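PDB 3REN: glycosyl hydrolase, family 8 from Clostridium perfringens, which probably hydrolyses alpha-linked glucans as an alpha-amylase of glycoside hydrolase family 8. Local coordinates for residues A112-L125 with L171-S183. Sequence-based numbering, arbitrary orientation.
Sequences ATIDELRIIKALLL and LCYLDLPTMKLLS
Ile114, in the first turn of helix 113-125, lies over the ring of Tyr173, which belongs to the 3-10 segment 171-173 ahead of helix 176-183. Both helices are part of the (alpha/alpha)6 barrel. They run in broadly the same direction, 53° apart, with axes 9.1 Å apart at closest approach. The ring contact is CH-pi: Ile114 CG2 stands 3.6 Å from the ring centroid, close to the ring normal. Ala112 and Thr113 also touch Tyr173, and Thr113 OG1 is hydrogen-bonded to Val157 O of strand 155-160.

The other apolar contacts follow the helices. Leu117 CD1 approaches CE of Met179, which is present as selenomethionine. Ile120 CG2 meets Thr178 CG2 at 3.5 Å, and the two side chains cross nearly at right angles. Farther along, Leu124 CD1 packs on Leu181 CB and Leu182 CD2.

Polar links centre on Asp175, the N-cap of helix 176-183. Its OD1 accepts a weak capping bond from Thr178 N. One water donates to Asp175 OD2 and Ile114 O. With CG anti to the backbone N (chi1 -176°) and the rest of the chain extended, Lys121 runs past Thr178 to Pro177, where CE touches CB; NZ forms a salt bridge with Glu243. A second water accepts from Lys121 NZ at 2.7 Å and donates to Asp175 OD1 at 2.6 Å.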
loop_
_atom_site.group_PDB
_atom_site.type_symbol
_atom_site.label_atom_id
_atom_site.label_comp_id
_atom_site.label_asym_id
_atom_site.label_seq_id
_atom_site.Cartn_x
_atom_site.Cartn_y
_atom_site.Cartn_z
ATOM N N ALA A 112 -5.624 11.550 -2.807
ATOM C CA ALA A 112 -5.846 10.778 -1.569
ATOM C C ALA A 112 -4.565 10.873 -0.728
ATOM O O ALA A 112 -3.493 10.581 -1.231
ATOM C CB ALA A 112 -6.116 9.308 -1.927
ATOM N N THR A 113 -4.678 11.241 0.547
ATOM C CA THR A 113 -3.545 11.406 1.449
ATOM C C THR A 113 -2.581 10.206 1.454
ATOM O O THR A 113 -1.345 10.370 1.494
ATOM C CB THR A 113 -4.081 11.735 2.840
ATOM O OG1 THR A 113 -4.654 13.052 2.813
ATOM C CG2 THR A 113 -3.001 11.705 3.921
ATOM N N ILE A 114 -3.140 8.995 1.394
ATOM C CA ILE A 114 -2.299 7.809 1.459
ATOM C C ILE A 114 -1.344 7.753 0.267
ATOM O O ILE A 114 -0.193 7.354 0.430
ATOM C CB ILE A 114 -3.162 6.510 1.570
ATOM C CG1 ILE A 114 -2.265 5.287 1.846
ATOM C CG2 ILE A 114 -4.028 6.348 0.291
ATOM C CD1 ILE A 114 -2.995 3.893 1.982
ATOM N N ASP A 115 -1.802 8.143 -0.930
ATOM C CA ASP A 115 -0.916 8.140 -2.085
ATOM C C ASP A 115 0.195 9.195 -1.943
ATOM O O ASP A 115 1.338 8.951 -2.369
ATOM C CB ASP A 115 -1.637 8.437 -3.398
ATOM C CG ASP A 115 -2.757 7.489 -3.707
ATOM O OD1 ASP A 115 -2.696 6.299 -3.330
ATOM O OD2 ASP A 115 -3.698 7.955 -4.389
ATOM N N GLU A 116 -0.147 10.361 -1.395
ATOM C CA GLU A 116 0.823 11.436 -1.206
ATOM C C GLU A 116 1.886 10.962 -0.234
ATOM O O GLU A 116 3.067 11.117 -0.488
ATOM C CB GLU A 116 0.166 12.716 -0.648
ATOM C CG GLU A 116 -1.128 13.116 -1.357
ATOM C CD GLU A 116 -0.869 13.349 -2.833
ATOM O OE1 GLU A 116 0.239 13.859 -3.153
ATOM O OE2 GLU A 116 -1.747 13.034 -3.662
ATOM N N LEU A 117 1.453 10.356 0.875
ATOM C CA LEU A 117 2.391 9.937 1.897
ATOM C C LEU A 117 3.280 8.774 1.397
ATOM O O LEU A 117 4.426 8.702 1.792
ATOM C CB LEU A 117 1.674 9.558 3.205
ATOM C CG LEU A 117 1.085 10.741 3.997
ATOM C CD1 LEU A 117 0.089 10.257 5.061
ATOM C CD2 LEU A 117 2.181 11.533 4.643
ATOM N N ARG A 118 2.737 7.867 0.567
ATOM C CA ARG A 118 3.528 6.770 0.012
ATOM C C ARG A 118 4.661 7.293 -0.883
ATOM O O ARG A 118 5.771 6.744 -0.882
ATOM C CB ARG A 118 2.667 5.830 -0.809
ATOM C CG ARG A 118 3.368 4.533 -1.212
ATOM C CD ARG A 118 2.514 3.658 -2.115
ATOM N NE ARG A 118 1.307 3.119 -1.458
ATOM C CZ ARG A 118 0.069 3.590 -1.620
ATOM N NH1 ARG A 118 -0.179 4.654 -2.378
ATOM N NH2 ARG A 118 -0.945 2.999 -0.996
ATOM N N ILE A 119 4.360 8.315 -1.672
ATOM C CA ILE A 119 5.329 8.982 -2.541
ATOM C C ILE A 119 6.380 9.783 -1.768
ATOM O O ILE A 119 7.574 9.738 -2.094
ATOM C CB ILE A 119 4.581 9.813 -3.615
ATOM C CG1 ILE A 119 3.967 8.814 -4.614
ATOM C CG2 ILE A 119 5.583 10.790 -4.373
ATOM C CD1 ILE A 119 2.944 9.349 -5.584
ATOM N N ILE A 120 5.955 10.488 -0.724
ATOM C CA ILE A 120 6.883 11.171 0.145
ATOM C C ILE A 120 7.847 10.152 0.747
ATOM O O ILE A 120 9.036 10.404 0.783
ATOM C CB ILE A 120 6.154 11.961 1.245
ATOM C CG1 ILE A 120 5.559 13.239 0.667
ATOM C CG2 ILE A 120 7.125 12.324 2.388
ATOM C CD1 ILE A 120 4.183 13.621 1.315
ATOM N N LYS A 121 7.333 9.005 1.209
ATOM C CA LYS A 121 8.169 7.979 1.820
ATOM C C LYS A 121 9.205 7.465 0.821
ATOM O O LYS A 121 10.383 7.403 1.152
ATOM C CB LYS A 121 7.320 6.799 2.321
ATOM C CG LYS A 121 8.137 5.717 3.073
ATOM C CD LYS A 121 7.224 4.499 3.378
ATOM C CE LYS A 121 7.838 3.626 4.478
ATOM N NZ LYS A 121 7.156 2.266 4.683
ATOM N N ALA A 122 8.791 7.131 -0.402
ATOM C CA ALA A 122 9.731 6.676 -1.444
ATOM C C ALA A 122 10.807 7.723 -1.742
ATOM O O ALA A 122 11.985 7.392 -1.916
ATOM C CB ALA A 122 8.987 6.337 -2.722
ATOM N N LEU A 123 10.402 8.980 -1.789
ATOM C CA LEU A 123 11.336 10.103 -2.018
ATOM C C LEU A 123 12.337 10.301 -0.876
ATOM O O LEU A 123 13.541 10.489 -1.119
ATOM C CB LEU A 123 10.571 11.388 -2.325
ATOM C CG LEU A 123 9.920 11.442 -3.712
ATOM C CD1 LEU A 123 8.937 12.600 -3.757
ATOM C CD2 LEU A 123 10.984 11.588 -4.815
ATOM N N LEU A 124 11.865 10.260 0.371
ATOM C CA LEU A 124 12.764 10.388 1.518
ATOM C C LEU A 124 13.705 9.185 1.622
ATOM O O LEU A 124 14.896 9.351 1.874
ATOM C CB LEU A 124 11.998 10.633 2.814
ATOM C CG LEU A 124 11.201 11.947 2.823
ATOM C CD1 LEU A 124 10.364 12.118 4.125
ATOM C CD2 LEU A 124 12.143 13.145 2.600
ATOM N N LEU A 125 13.189 7.974 1.421
ATOM C CA LEU A 125 14.077 6.809 1.304
ATOM C C LEU A 125 15.119 6.979 0.182
ATOM O O LEU A 125 16.275 6.618 0.345
ATOM C CB LEU A 125 13.255 5.504 1.086
ATOM C CG LEU A 125 12.315 5.129 2.250
ATOM C CD1 LEU A 125 11.519 3.884 1.947
ATOM C CD2 LEU A 125 13.053 5.027 3.644
ATOM N N LEU A 171 -7.881 4.837 8.848
ATOM C CA LEU A 171 -6.708 4.597 9.667
ATOM C C LEU A 171 -5.488 4.105 8.885
ATOM O O LEU A 171 -4.366 4.473 9.242
ATOM C CB LEU A 171 -7.003 3.652 10.853
ATOM C CG LEU A 171 -7.453 4.345 12.151
ATOM C CD1 LEU A 171 -8.861 4.954 11.907
ATOM C CD2 LEU A 171 -7.501 3.377 13.333
ATOM N N CYS A 172 -5.701 3.307 7.834
ATOM C CA CYS A 172 -4.575 2.850 6.988
ATOM C C CYS A 172 -3.858 4.002 6.230
ATOM O O CYS A 172 -2.735 3.806 5.765
ATOM C CB CYS A 172 -4.998 1.754 5.995
ATOM S SG CYS A 172 -6.132 2.261 4.725
ATOM N N TYR A 173 -4.520 5.153 6.089
ATOM C CA TYR A 173 -3.898 6.377 5.520
ATOM C C TYR A 173 -2.877 7.010 6.467
ATOM O O TYR A 173 -2.071 7.841 6.035
ATOM C CB TYR A 173 -4.945 7.450 5.248
ATOM C CG TYR A 173 -5.737 7.296 3.963
ATOM C CD1 TYR A 173 -6.239 6.065 3.563
ATOM C CD2 TYR A 173 -6.022 8.411 3.175
ATOM C CE1 TYR A 173 -6.982 5.957 2.401
ATOM C CE2 TYR A 173 -6.759 8.310 2.026
ATOM C CZ TYR A 173 -7.231 7.086 1.645
ATOM O OH TYR A 173 -7.985 6.984 0.494
ATOM N N LEU A 174 -2.933 6.671 7.748
ATOM C CA LEU A 174 -2.038 7.298 8.735
ATOM C C LEU A 174 -0.674 6.612 8.726
ATOM O O LEU A 174 -0.387 5.718 9.559
ATOM C CB LEU A 174 -2.662 7.323 10.138
ATOM C CG LEU A 174 -3.988 8.088 10.165
ATOM C CD1 LEU A 174 -4.664 7.808 11.476
ATOM C CD2 LEU A 174 -3.779 9.591 9.936
ATOM N N ASP A 175 0.148 7.040 7.751
ATOM C CA ASP A 175 1.432 6.436 7.438
ATOM C C ASP A 175 2.468 6.941 8.452
ATOM O O ASP A 175 3.246 7.842 8.176
ATOM C CB ASP A 175 1.798 6.891 6.030
ATOM C CG ASP A 175 2.964 6.142 5.425
ATOM O OD1 ASP A 175 3.781 5.542 6.155
ATOM O OD2 ASP A 175 3.073 6.185 4.170
ATOM N N LEU A 176 2.497 6.296 9.583
ATOM C CA LEU A 176 3.360 6.667 10.657
ATOM C C LEU A 176 4.833 6.705 10.244
ATOM O O LEU A 176 5.489 7.604 10.630
ATOM C CB LEU A 176 3.206 5.709 11.832
ATOM C CG LEU A 176 2.214 6.035 12.935
ATOM C CD1 LEU A 176 1.191 6.969 12.598
ATOM C CD2 LEU A 176 1.821 4.980 13.915
ATOM N N PRO A 177 5.321 5.752 9.464
ATOM C CA PRO A 177 6.737 5.789 9.084
ATOM C C PRO A 177 7.094 7.039 8.288
ATOM O O PRO A 177 8.150 7.615 8.523
ATOM C CB PRO A 177 6.931 4.517 8.216
ATOM C CG PRO A 177 5.845 3.621 8.711
ATOM C CD PRO A 177 4.672 4.530 8.973
ATOM N N THR A 178 6.230 7.448 7.366
ATOM C CA THR A 178 6.472 8.658 6.596
ATOM C C THR A 178 6.456 9.877 7.543
ATOM O O THR A 178 7.309 10.757 7.441
ATOM C CB THR A 178 5.411 8.803 5.489
ATOM O OG1 THR A 178 5.432 7.634 4.638
ATOM C CG2 THR A 178 5.671 10.043 4.661
HETATM N N MSE A 179 5.501 9.929 8.470
HETATM C CA MSE A 179 5.413 11.073 9.393
HETATM C C MSE A 179 6.649 11.162 10.305
HETATM O O MSE A 179 7.094 12.252 10.658
HETATM C CB MSE A 179 4.117 11.060 10.224
HETATM C CG MSE A 179 2.871 11.268 9.377
HETATM SE SE MSE A 179 1.338 10.704 10.431
HETATM C CE MSE A 179 -0.102 10.873 9.147
ATOM N N LYS A 180 7.159 10.013 10.720
ATOM C CA LYS A 180 8.403 9.928 11.458
ATOM C C LYS A 180 9.554 10.461 10.599
ATOM O O LYS A 180 10.275 11.356 11.028
ATOM C CB LYS A 180 8.691 8.483 11.815
ATOM C CG LYS A 180 10.000 8.289 12.605
ATOM C CD LYS A 180 9.919 7.037 13.423
ATOM C CE LYS A 180 11.198 6.868 14.216
ATOM N NZ LYS A 180 11.008 5.756 15.153
ATOM N N LEU A 181 9.689 10.010 9.381
ATOM C CA LEU A 181 10.740 10.546 8.560
ATOM C C LEU A 181 10.590 12.070 8.403
ATOM O O LEU A 181 11.536 12.788 8.565
ATOM C CB LEU A 181 10.688 9.924 7.206
ATOM C CG LEU A 181 11.464 8.670 6.940
ATOM C CD1 LEU A 181 12.325 8.187 7.997
ATOM C CD2 LEU A 181 10.839 7.660 6.152
ATOM N N LEU A 182 9.380 12.532 8.138
ATOM C CA LEU A 182 9.117 13.973 8.019
ATOM C C LEU A 182 9.490 14.804 9.271
ATOM O O LEU A 182 9.914 15.989 9.151
ATOM C CB LEU A 182 7.641 14.217 7.632
ATOM C CG LEU A 182 7.314 13.982 6.143
ATOM C CD1 LEU A 182 5.771 13.887 5.861
ATOM C CD2 LEU A 182 8.000 15.024 5.243
ATOM N N SER A 183 9.293 14.194 10.454
ATOM C CA SER A 183 9.599 14.822 11.740
ATOM C C SER A 183 11.083 15.073 11.899
ATOM O O SER A 183 11.480 15.975 12.612
ATOM C CB SER A 183 9.124 13.936 12.896
ATOM O OG SER A 183 7.737 13.696 12.802
HETATM O O HOH W 1 0.954 5.655 2.719
HETATM O O HOH W 2 4.723 3.462 4.926
#